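Local coordinates for VipE (Legionella pneumophila subsp. pneumophila str. Philadelphia 1, PDB 4QN8), which is a bacterial effector of unknown biochemical activity, probably delivered into the host cell during infection, and is represented here by its all-helical N-terminal part, at residues 23-26 with 27-30; 30-34 with 35-39; 77-80 with 81-85. One frame throughout, in Å; residues are numbered along the deposited sequence.

Contact 1 (23-26 with 27-30)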
# COMPACT_ATOMS: atom_id res chain seq x y z
N THR A 23 4.86 -13.01 -10.15
CA THR A 23 6.20 -13.41 -10.56
C THR A 23 7.25 -12.33 -10.35
O THR A 23 8.44 -12.58 -10.55
CB THR A 23 6.24 -13.85 -12.03
OG1 THR A 23 5.82 -12.77 -12.87
CG2 THR A 23 5.33 -15.03 -12.23
N ILE A 24 6.82 -11.12 -9.97
CA ILE A 24 7.77 -10.02 -9.79
C ILE A 24 8.94 -10.44 -8.89
O ILE A 24 8.73 -11.04 -7.84
CB ILE A 24 7.06 -8.77 -9.24
CG1 ILE A 24 8.00 -7.56 -9.24
CG2 ILE A 24 6.46 -9.03 -7.87
CD1 ILE A 24 7.28 -6.21 -9.10
N SER A 25 10.17 -10.16 -9.32
CA SER A 25 11.34 -10.63 -8.59
C SER A 25 11.51 -9.83 -7.31
O SER A 25 10.88 -8.77 -7.16
CB SER A 25 12.61 -10.49 -9.43
OG SER A 25 12.91 -9.13 -9.67
N ASN A 26 12.33 -10.31 -6.38
CA ASN A 26 12.60 -9.51 -5.19
C ASN A 26 13.21 -8.15 -5.56
O ASN A 26 12.90 -7.12 -4.95
CB ASN A 26 13.54 -10.26 -4.22
CG ASN A 26 12.83 -11.35 -3.44
OD1 ASN A 26 11.60 -11.41 -3.41
ND2 ASN A 26 13.62 -12.23 -2.80
N GLU A 27 14.08 -8.14 -6.57
CA GLU A 27 14.73 -6.88 -6.94
C GLU A 27 13.75 -5.86 -7.50
O GLU A 27 13.81 -4.68 -7.16
CB GLU A 27 15.86 -7.08 -7.96
CG GLU A 27 17.10 -7.73 -7.38
CD GLU A 27 16.91 -9.22 -7.23
OE1 GLU A 27 17.68 -9.84 -6.46
OE2 GLU A 27 16.00 -9.77 -7.90
N GLU A 28 12.88 -6.31 -8.39
CA GLU A 28 11.91 -5.39 -8.98
C GLU A 28 10.83 -4.97 -7.97
O GLU A 28 10.31 -3.86 -8.04
CB GLU A 28 11.31 -5.96 -10.27
CG GLU A 28 12.32 -5.99 -11.42
CD GLU A 28 12.91 -4.61 -11.72
OE1 GLU A 28 12.13 -3.69 -12.07
OE2 GLU A 28 14.15 -4.44 -11.60
N LEU A 29 10.53 -5.85 -7.01
CA LEU A 29 9.56 -5.51 -5.97
C LEU A 29 10.19 -4.47 -5.03
O LEU A 29 9.54 -3.52 -4.59
CB LEU A 29 9.16 -6.78 -5.20
CG LEU A 29 8.01 -6.67 -4.20
CD1 LEU A 29 6.79 -6.01 -4.83
CD2 LEU A 29 7.64 -8.05 -3.66
N ILE A 30 11.47 -4.64 -4.75
CA ILE A 30 12.18 -3.68 -3.92
C ILE A 30 12.18 -2.31 -4.60
O ILE A 30 11.96 -1.28 -3.95
CB ILE A 30 13.60 -4.19 -3.65
CG1 ILE A 30 13.56 -5.23 -2.53
CG2 ILE A 30 14.55 -3.06 -3.29
CD1 ILE A 30 14.81 -6.09 -2.43
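Ile24 and Leu29 meet across the start of helix 26-32, with Ile24 CG1 4.3 Å from Leu29 CB. Ile24 CG1 stands anti to the backbone N (chi1 -172°), which brings CG1 against the first turn, where it also lies 3.8 Å from Glu28 CB; the side chains of Ile24 and Glu28 cross at about a right angle. A branched aliphatic side chain suits this buried place, because it folds back on the helix that follows it and also packs on Ser18 and Leu19 of helix 6-20. Leu29, equally apolar, carries the packing on to Leu88 and Arg84 of helix 75-88.

Asn26, the first residue of the helix, gives up much of its surface to the turn that follows. Its backbone O accepts from Ile30 N at 2.9 Å, and the flank of Ile30 closes over the same oxygen, with CG1 of Ile30 3.1 Å from Asn26 O. The Asn26 amide turns elsewhere, its OD1 accepting a hydrogen bond from Arg84 NH2. A short polar residue is thus well placed to join the helix start to a neighbouring helix.

Between Ile24 and Asn26 sits Ser25, the N-cap. Its OG accepts from Glu28 N at 3.1 Å in a nearly straight bond (167°), replacing the carbonyl that a preceding turn would have supplied, while Ser25 O takes Leu29 N at 2.9 Å. The acidic side chains of Glu27 and Glu28 would suit the partial positive charge expected at a helix N-terminus. A serine N-cap flanked by an apolar contact between the residue just before it and the fourth residue after it is the hydrophobic staple that commonly marks where a helix begins.

Contact 2 (30-34 with 35-39)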
# COMPACT_ATOMS: atom_id res chain seq x y z
N ILE A 30 11.47 -4.64 -4.75
CA ILE A 30 12.18 -3.68 -3.92
C ILE A 30 12.18 -2.31 -4.60
O ILE A 30 11.96 -1.28 -3.95
CB ILE A 30 13.60 -4.19 -3.65
CG1 ILE A 30 13.56 -5.23 -2.53
CG2 ILE A 30 14.55 -3.06 -3.29
CD1 ILE A 30 14.81 -6.09 -2.43
N ILE A 31 12.39 -2.29 -5.91
CA ILE A 31 12.38 -1.04 -6.66
C ILE A 31 10.98 -0.40 -6.64
O ILE A 31 10.83 0.81 -6.47
CB ILE A 31 12.91 -1.23 -8.10
CG1 ILE A 31 14.42 -1.54 -8.06
CG2 ILE A 31 12.66 0.00 -8.94
CD1 ILE A 31 15.01 -1.96 -9.40
N LEU A 32 9.95 -1.22 -6.82
CA LEU A 32 8.58 -0.75 -6.76
C LEU A 32 8.28 -0.12 -5.39
O LEU A 32 7.55 0.86 -5.29
CB LEU A 32 7.62 -1.91 -7.04
CG LEU A 32 6.13 -1.59 -7.03
CD1 LEU A 32 5.80 -0.56 -8.13
CD2 LEU A 32 5.28 -2.87 -7.23
N LEU A 33 8.88 -0.68 -4.35
CA LEU A 33 8.67 -0.22 -2.98
C LEU A 33 9.52 1.01 -2.60
O LEU A 33 9.44 1.50 -1.48
CB LEU A 33 8.93 -1.38 -2.01
CG LEU A 33 7.90 -2.50 -2.07
CD1 LEU A 33 8.40 -3.81 -1.41
CD2 LEU A 33 6.59 -2.05 -1.43
N ASP A 34 10.35 1.50 -3.53
CA ASP A 34 11.11 2.73 -3.30
C ASP A 34 10.13 3.83 -2.90
O ASP A 34 9.11 4.03 -3.54
CB ASP A 34 11.90 3.13 -4.57
CG ASP A 34 12.76 4.39 -4.38
OD1 ASP A 34 12.25 5.42 -3.91
OD2 ASP A 34 13.96 4.35 -4.75
N PRO A 35 10.43 4.52 -1.79
CA PRO A 35 9.49 5.52 -1.27
C PRO A 35 9.11 6.61 -2.29
O PRO A 35 8.07 7.23 -2.16
CB PRO A 35 10.26 6.14 -0.10
CG PRO A 35 11.17 5.05 0.36
CD PRO A 35 11.55 4.27 -0.87
N ASN A 36 9.95 6.81 -3.31
CA ASN A 36 9.69 7.85 -4.29
C ASN A 36 9.00 7.39 -5.57
O ASN A 36 8.82 8.18 -6.49
CB ASN A 36 10.98 8.57 -4.66
CG ASN A 36 11.52 9.36 -3.52
OD1 ASN A 36 12.40 8.91 -2.79
ND2 ASN A 36 10.99 10.57 -3.33
N THR A 37 8.59 6.13 -5.61
CA THR A 37 7.93 5.62 -6.82
C THR A 37 6.63 6.37 -7.12
O THR A 37 6.33 6.67 -8.29
CB THR A 37 7.63 4.11 -6.75
OG1 THR A 37 8.86 3.40 -6.58
CG2 THR A 37 6.97 3.65 -8.04
N PHE A 38 5.86 6.66 -6.07
CA PHE A 38 4.62 7.43 -6.17
C PHE A 38 4.84 8.82 -5.58
O PHE A 38 5.55 8.98 -4.57
CB PHE A 38 3.49 6.72 -5.41
CG PHE A 38 3.20 5.34 -5.92
CD1 PHE A 38 3.86 4.23 -5.41
CD2 PHE A 38 2.27 5.15 -6.93
CE1 PHE A 38 3.61 2.96 -5.90
CE2 PHE A 38 2.01 3.87 -7.43
CZ PHE A 38 2.68 2.78 -6.91
N THR A 39 4.26 9.84 -6.22
CA THR A 39 4.46 11.22 -5.76
C THR A 39 3.15 11.98 -5.66
O THR A 39 2.20 11.69 -6.37
CB THR A 39 5.41 12.02 -6.69
OG1 THR A 39 4.79 12.20 -7.97
CG2 THR A 39 6.76 11.34 -6.86
O HOH W 1 10.80 3.08 -8.35
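An Asx-Pro turn leads the chain away from the end of helix 26-32: Asp34 folds its carboxylate over Pro35 to the backbone of Asn36, inside a type I beta turn that runs from Asp34 to Thr37. Asp34 OD1 accepts from Asn36 N at 2.8 Å, nearly straight at 166°, through the lone pair directed away from the other carboxylate oxygen. With Asp34 CG anti to the backbone N (chi1 -178°), the carboxylate lies beside its own carbonyl carbon and can meet this amide. The turn itself is closed by Thr37 N, which donates to Asp34 O at 3.0 Å. Proline suits the second position of the turn, since its ring fixes a phi close to what the turn needs and its nitrogen has no hydrogen to satisfy.

Thr37 ties the turn back to the helix. Its OG1 lies 3.1 Å from Leu32 O and equally 3.1 Å from Asp34 O, and its one proton cannot be assigned among the acceptors within reach. A water bridges onward, donating to Ile31 O at 2.9 Å and lying 2.6 Å from Thr37 OG1. Threonine fits because its hydroxyl lies close to one carbonyl at the helix end and one in the turn, while its methyl, CG2, faces Leu32 CD1 at 4.4 Å. Farther along, Phe38 places its ring edge-to-face with Phe65. The whole is an Asx-Pro turn combined with a type I beta turn, by which the chain leaves the C-terminal end of helix 26-32 for the following loop.

Contact 3 (77-80 with 81-85)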
# COMPACT_ATOMS: atom_id res chain seq x y z
N ILE A 77 -2.93 -14.62 -4.05
CA ILE A 77 -1.85 -13.84 -4.70
C ILE A 77 -1.66 -12.49 -4.00
O ILE A 77 -0.53 -12.06 -3.73
CB ILE A 77 -2.09 -13.62 -6.21
CG1 ILE A 77 -2.01 -14.95 -6.97
CG2 ILE A 77 -1.05 -12.66 -6.78
CD1 ILE A 77 -0.60 -15.41 -7.27
N LEU A 78 -2.77 -11.81 -3.71
CA LEU A 78 -2.73 -10.58 -2.94
C LEU A 78 -2.09 -10.78 -1.57
O LEU A 78 -1.29 -9.95 -1.13
CB LEU A 78 -4.14 -10.01 -2.81
CG LEU A 78 -4.38 -8.92 -1.78
CD1 LEU A 78 -3.70 -7.62 -2.19
CD2 LEU A 78 -5.89 -8.75 -1.64
N HIS A 79 -2.42 -11.88 -0.90
CA HIS A 79 -1.86 -12.10 0.44
C HIS A 79 -0.35 -12.27 0.36
O HIS A 79 0.41 -11.72 1.16
CB HIS A 79 -2.48 -13.32 1.11
CG HIS A 79 -2.02 -13.51 2.51
ND1 HIS A 79 -2.52 -12.77 3.56
CD2 HIS A 79 -1.07 -14.32 3.04
CE1 HIS A 79 -1.92 -13.13 4.68
NE2 HIS A 79 -1.03 -14.06 4.39
N GLN A 80 0.08 -13.03 -0.64
CA GLN A 80 1.50 -13.36 -0.85
C GLN A 80 2.25 -12.07 -1.20
O GLN A 80 3.33 -11.80 -0.64
CB GLN A 80 1.57 -14.37 -2.00
CG GLN A 80 2.89 -15.06 -2.26
CD GLN A 80 2.74 -16.09 -3.39
OE1 GLN A 80 2.35 -15.75 -4.51
NE2 GLN A 80 3.03 -17.37 -3.08
N LEU A 81 1.69 -11.26 -2.08
CA LEU A 81 2.34 -9.99 -2.44
C LEU A 81 2.47 -9.10 -1.22
O LEU A 81 3.53 -8.53 -0.97
CB LEU A 81 1.57 -9.25 -3.54
CG LEU A 81 1.71 -9.75 -4.98
CD1 LEU A 81 0.74 -9.00 -5.88
CD2 LEU A 81 3.14 -9.58 -5.48
N THR A 82 1.41 -8.99 -0.43
CA THR A 82 1.46 -8.12 0.75
C THR A 82 2.52 -8.59 1.75
O THR A 82 3.26 -7.78 2.34
CB THR A 82 0.08 -8.07 1.40
OG1 THR A 82 -0.84 -7.51 0.46
CG2 THR A 82 0.10 -7.19 2.67
N SER A 83 2.63 -9.90 1.93
CA SER A 83 3.63 -10.44 2.86
C SER A 83 5.05 -10.15 2.38
O SER A 83 5.93 -9.80 3.19
CB SER A 83 3.46 -11.95 3.03
OG SER A 83 2.26 -12.24 3.72
N ARG A 84 5.27 -10.30 1.08
CA ARG A 84 6.57 -10.00 0.51
C ARG A 84 6.90 -8.53 0.68
O ARG A 84 8.03 -8.17 1.00
CB ARG A 84 6.62 -10.37 -0.97
CG ARG A 84 6.61 -11.85 -1.21
CD ARG A 84 6.62 -12.09 -2.70
NE ARG A 84 7.92 -11.80 -3.30
CZ ARG A 84 8.09 -11.57 -4.60
NH1 ARG A 84 7.04 -11.58 -5.41
NH2 ARG A 84 9.30 -11.33 -5.08
N MSE A 85 5.91 -7.66 0.46
CA MSE A 85 6.15 -6.24 0.57
C MSE A 85 6.54 -5.87 1.99
O MSE A 85 7.42 -5.02 2.21
CB MSE A 85 4.92 -5.44 0.12
CG MSE A 85 4.66 -5.57 -1.38
SE MSE A 85 3.06 -4.55 -1.78
CE MSE A 85 2.96 -4.85 -3.70
O HOH W 2 1.52 -14.95 5.58
O HOH W 3 4.54 -13.41 -5.22
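This is a contact between successive turns along most of helix 75-88, one flank of which faces helix 103-114. Thr82 donates to Leu78 O twice, through its backbone N at 2.9 Å and through OG1, also at 2.9 Å, and the two donors reach that oxygen from opposite faces of the carbonyl plane. The Thr82 hydroxyl stands beside its own backbone N (chi1 -62°), which aims OG1 toward the preceding turn. Threonine can therefore be buried against Phe107, its hydroxyl satisfied inside its own helix, a common solution for a helical threonine. Leu78 and Thr82 run side by side, pointing the same way, and Ile77 CG2 packs on Leu81 CD1 at 4.2 Å.

Two waters serve the polar side chains. Beside helix 26-32, one donates to Gln80 OE1 at 3.3 Å and accepts from Arg84 NH1 at 3.1 Å, a link that the long, flexible glutamine and arginine can span, while Arg84 NH2 is hydrogen-bonded to Asn26 OD1. At a separate site, His79 binds the other water through NE2, its ND1 is held by Glu111, and its ring stacks on His122. The segment is thus part of an amphipathic alpha helix with its apolar side toward helix 103-114.

Contacts 1 and 2 mark the start and finish of helix 26-32, share Ile30, and have centres 12 Å apart; contact 3 lies later in the chain, on the neighbouring helix 75-88. Arg84 joins contacts 1 and 3: its NH2 lies 2.8 Å from Ile24 O and 2.8 Å from Asn26 OD1, both probable hydrogen bonds, while Leu29 CD2 packs 3.7 Å from Arg84 CZ. Contacts 2 and 3, with centres 16 Å apart, touch more lightly, through Leu33 CD1 and the CA of Met85, a selenomethionine, at 3.9 Å. Polar bonds and packing thus meet near the start of the shorter helix, and Leu33, just past its last turn, adds an apolar touch.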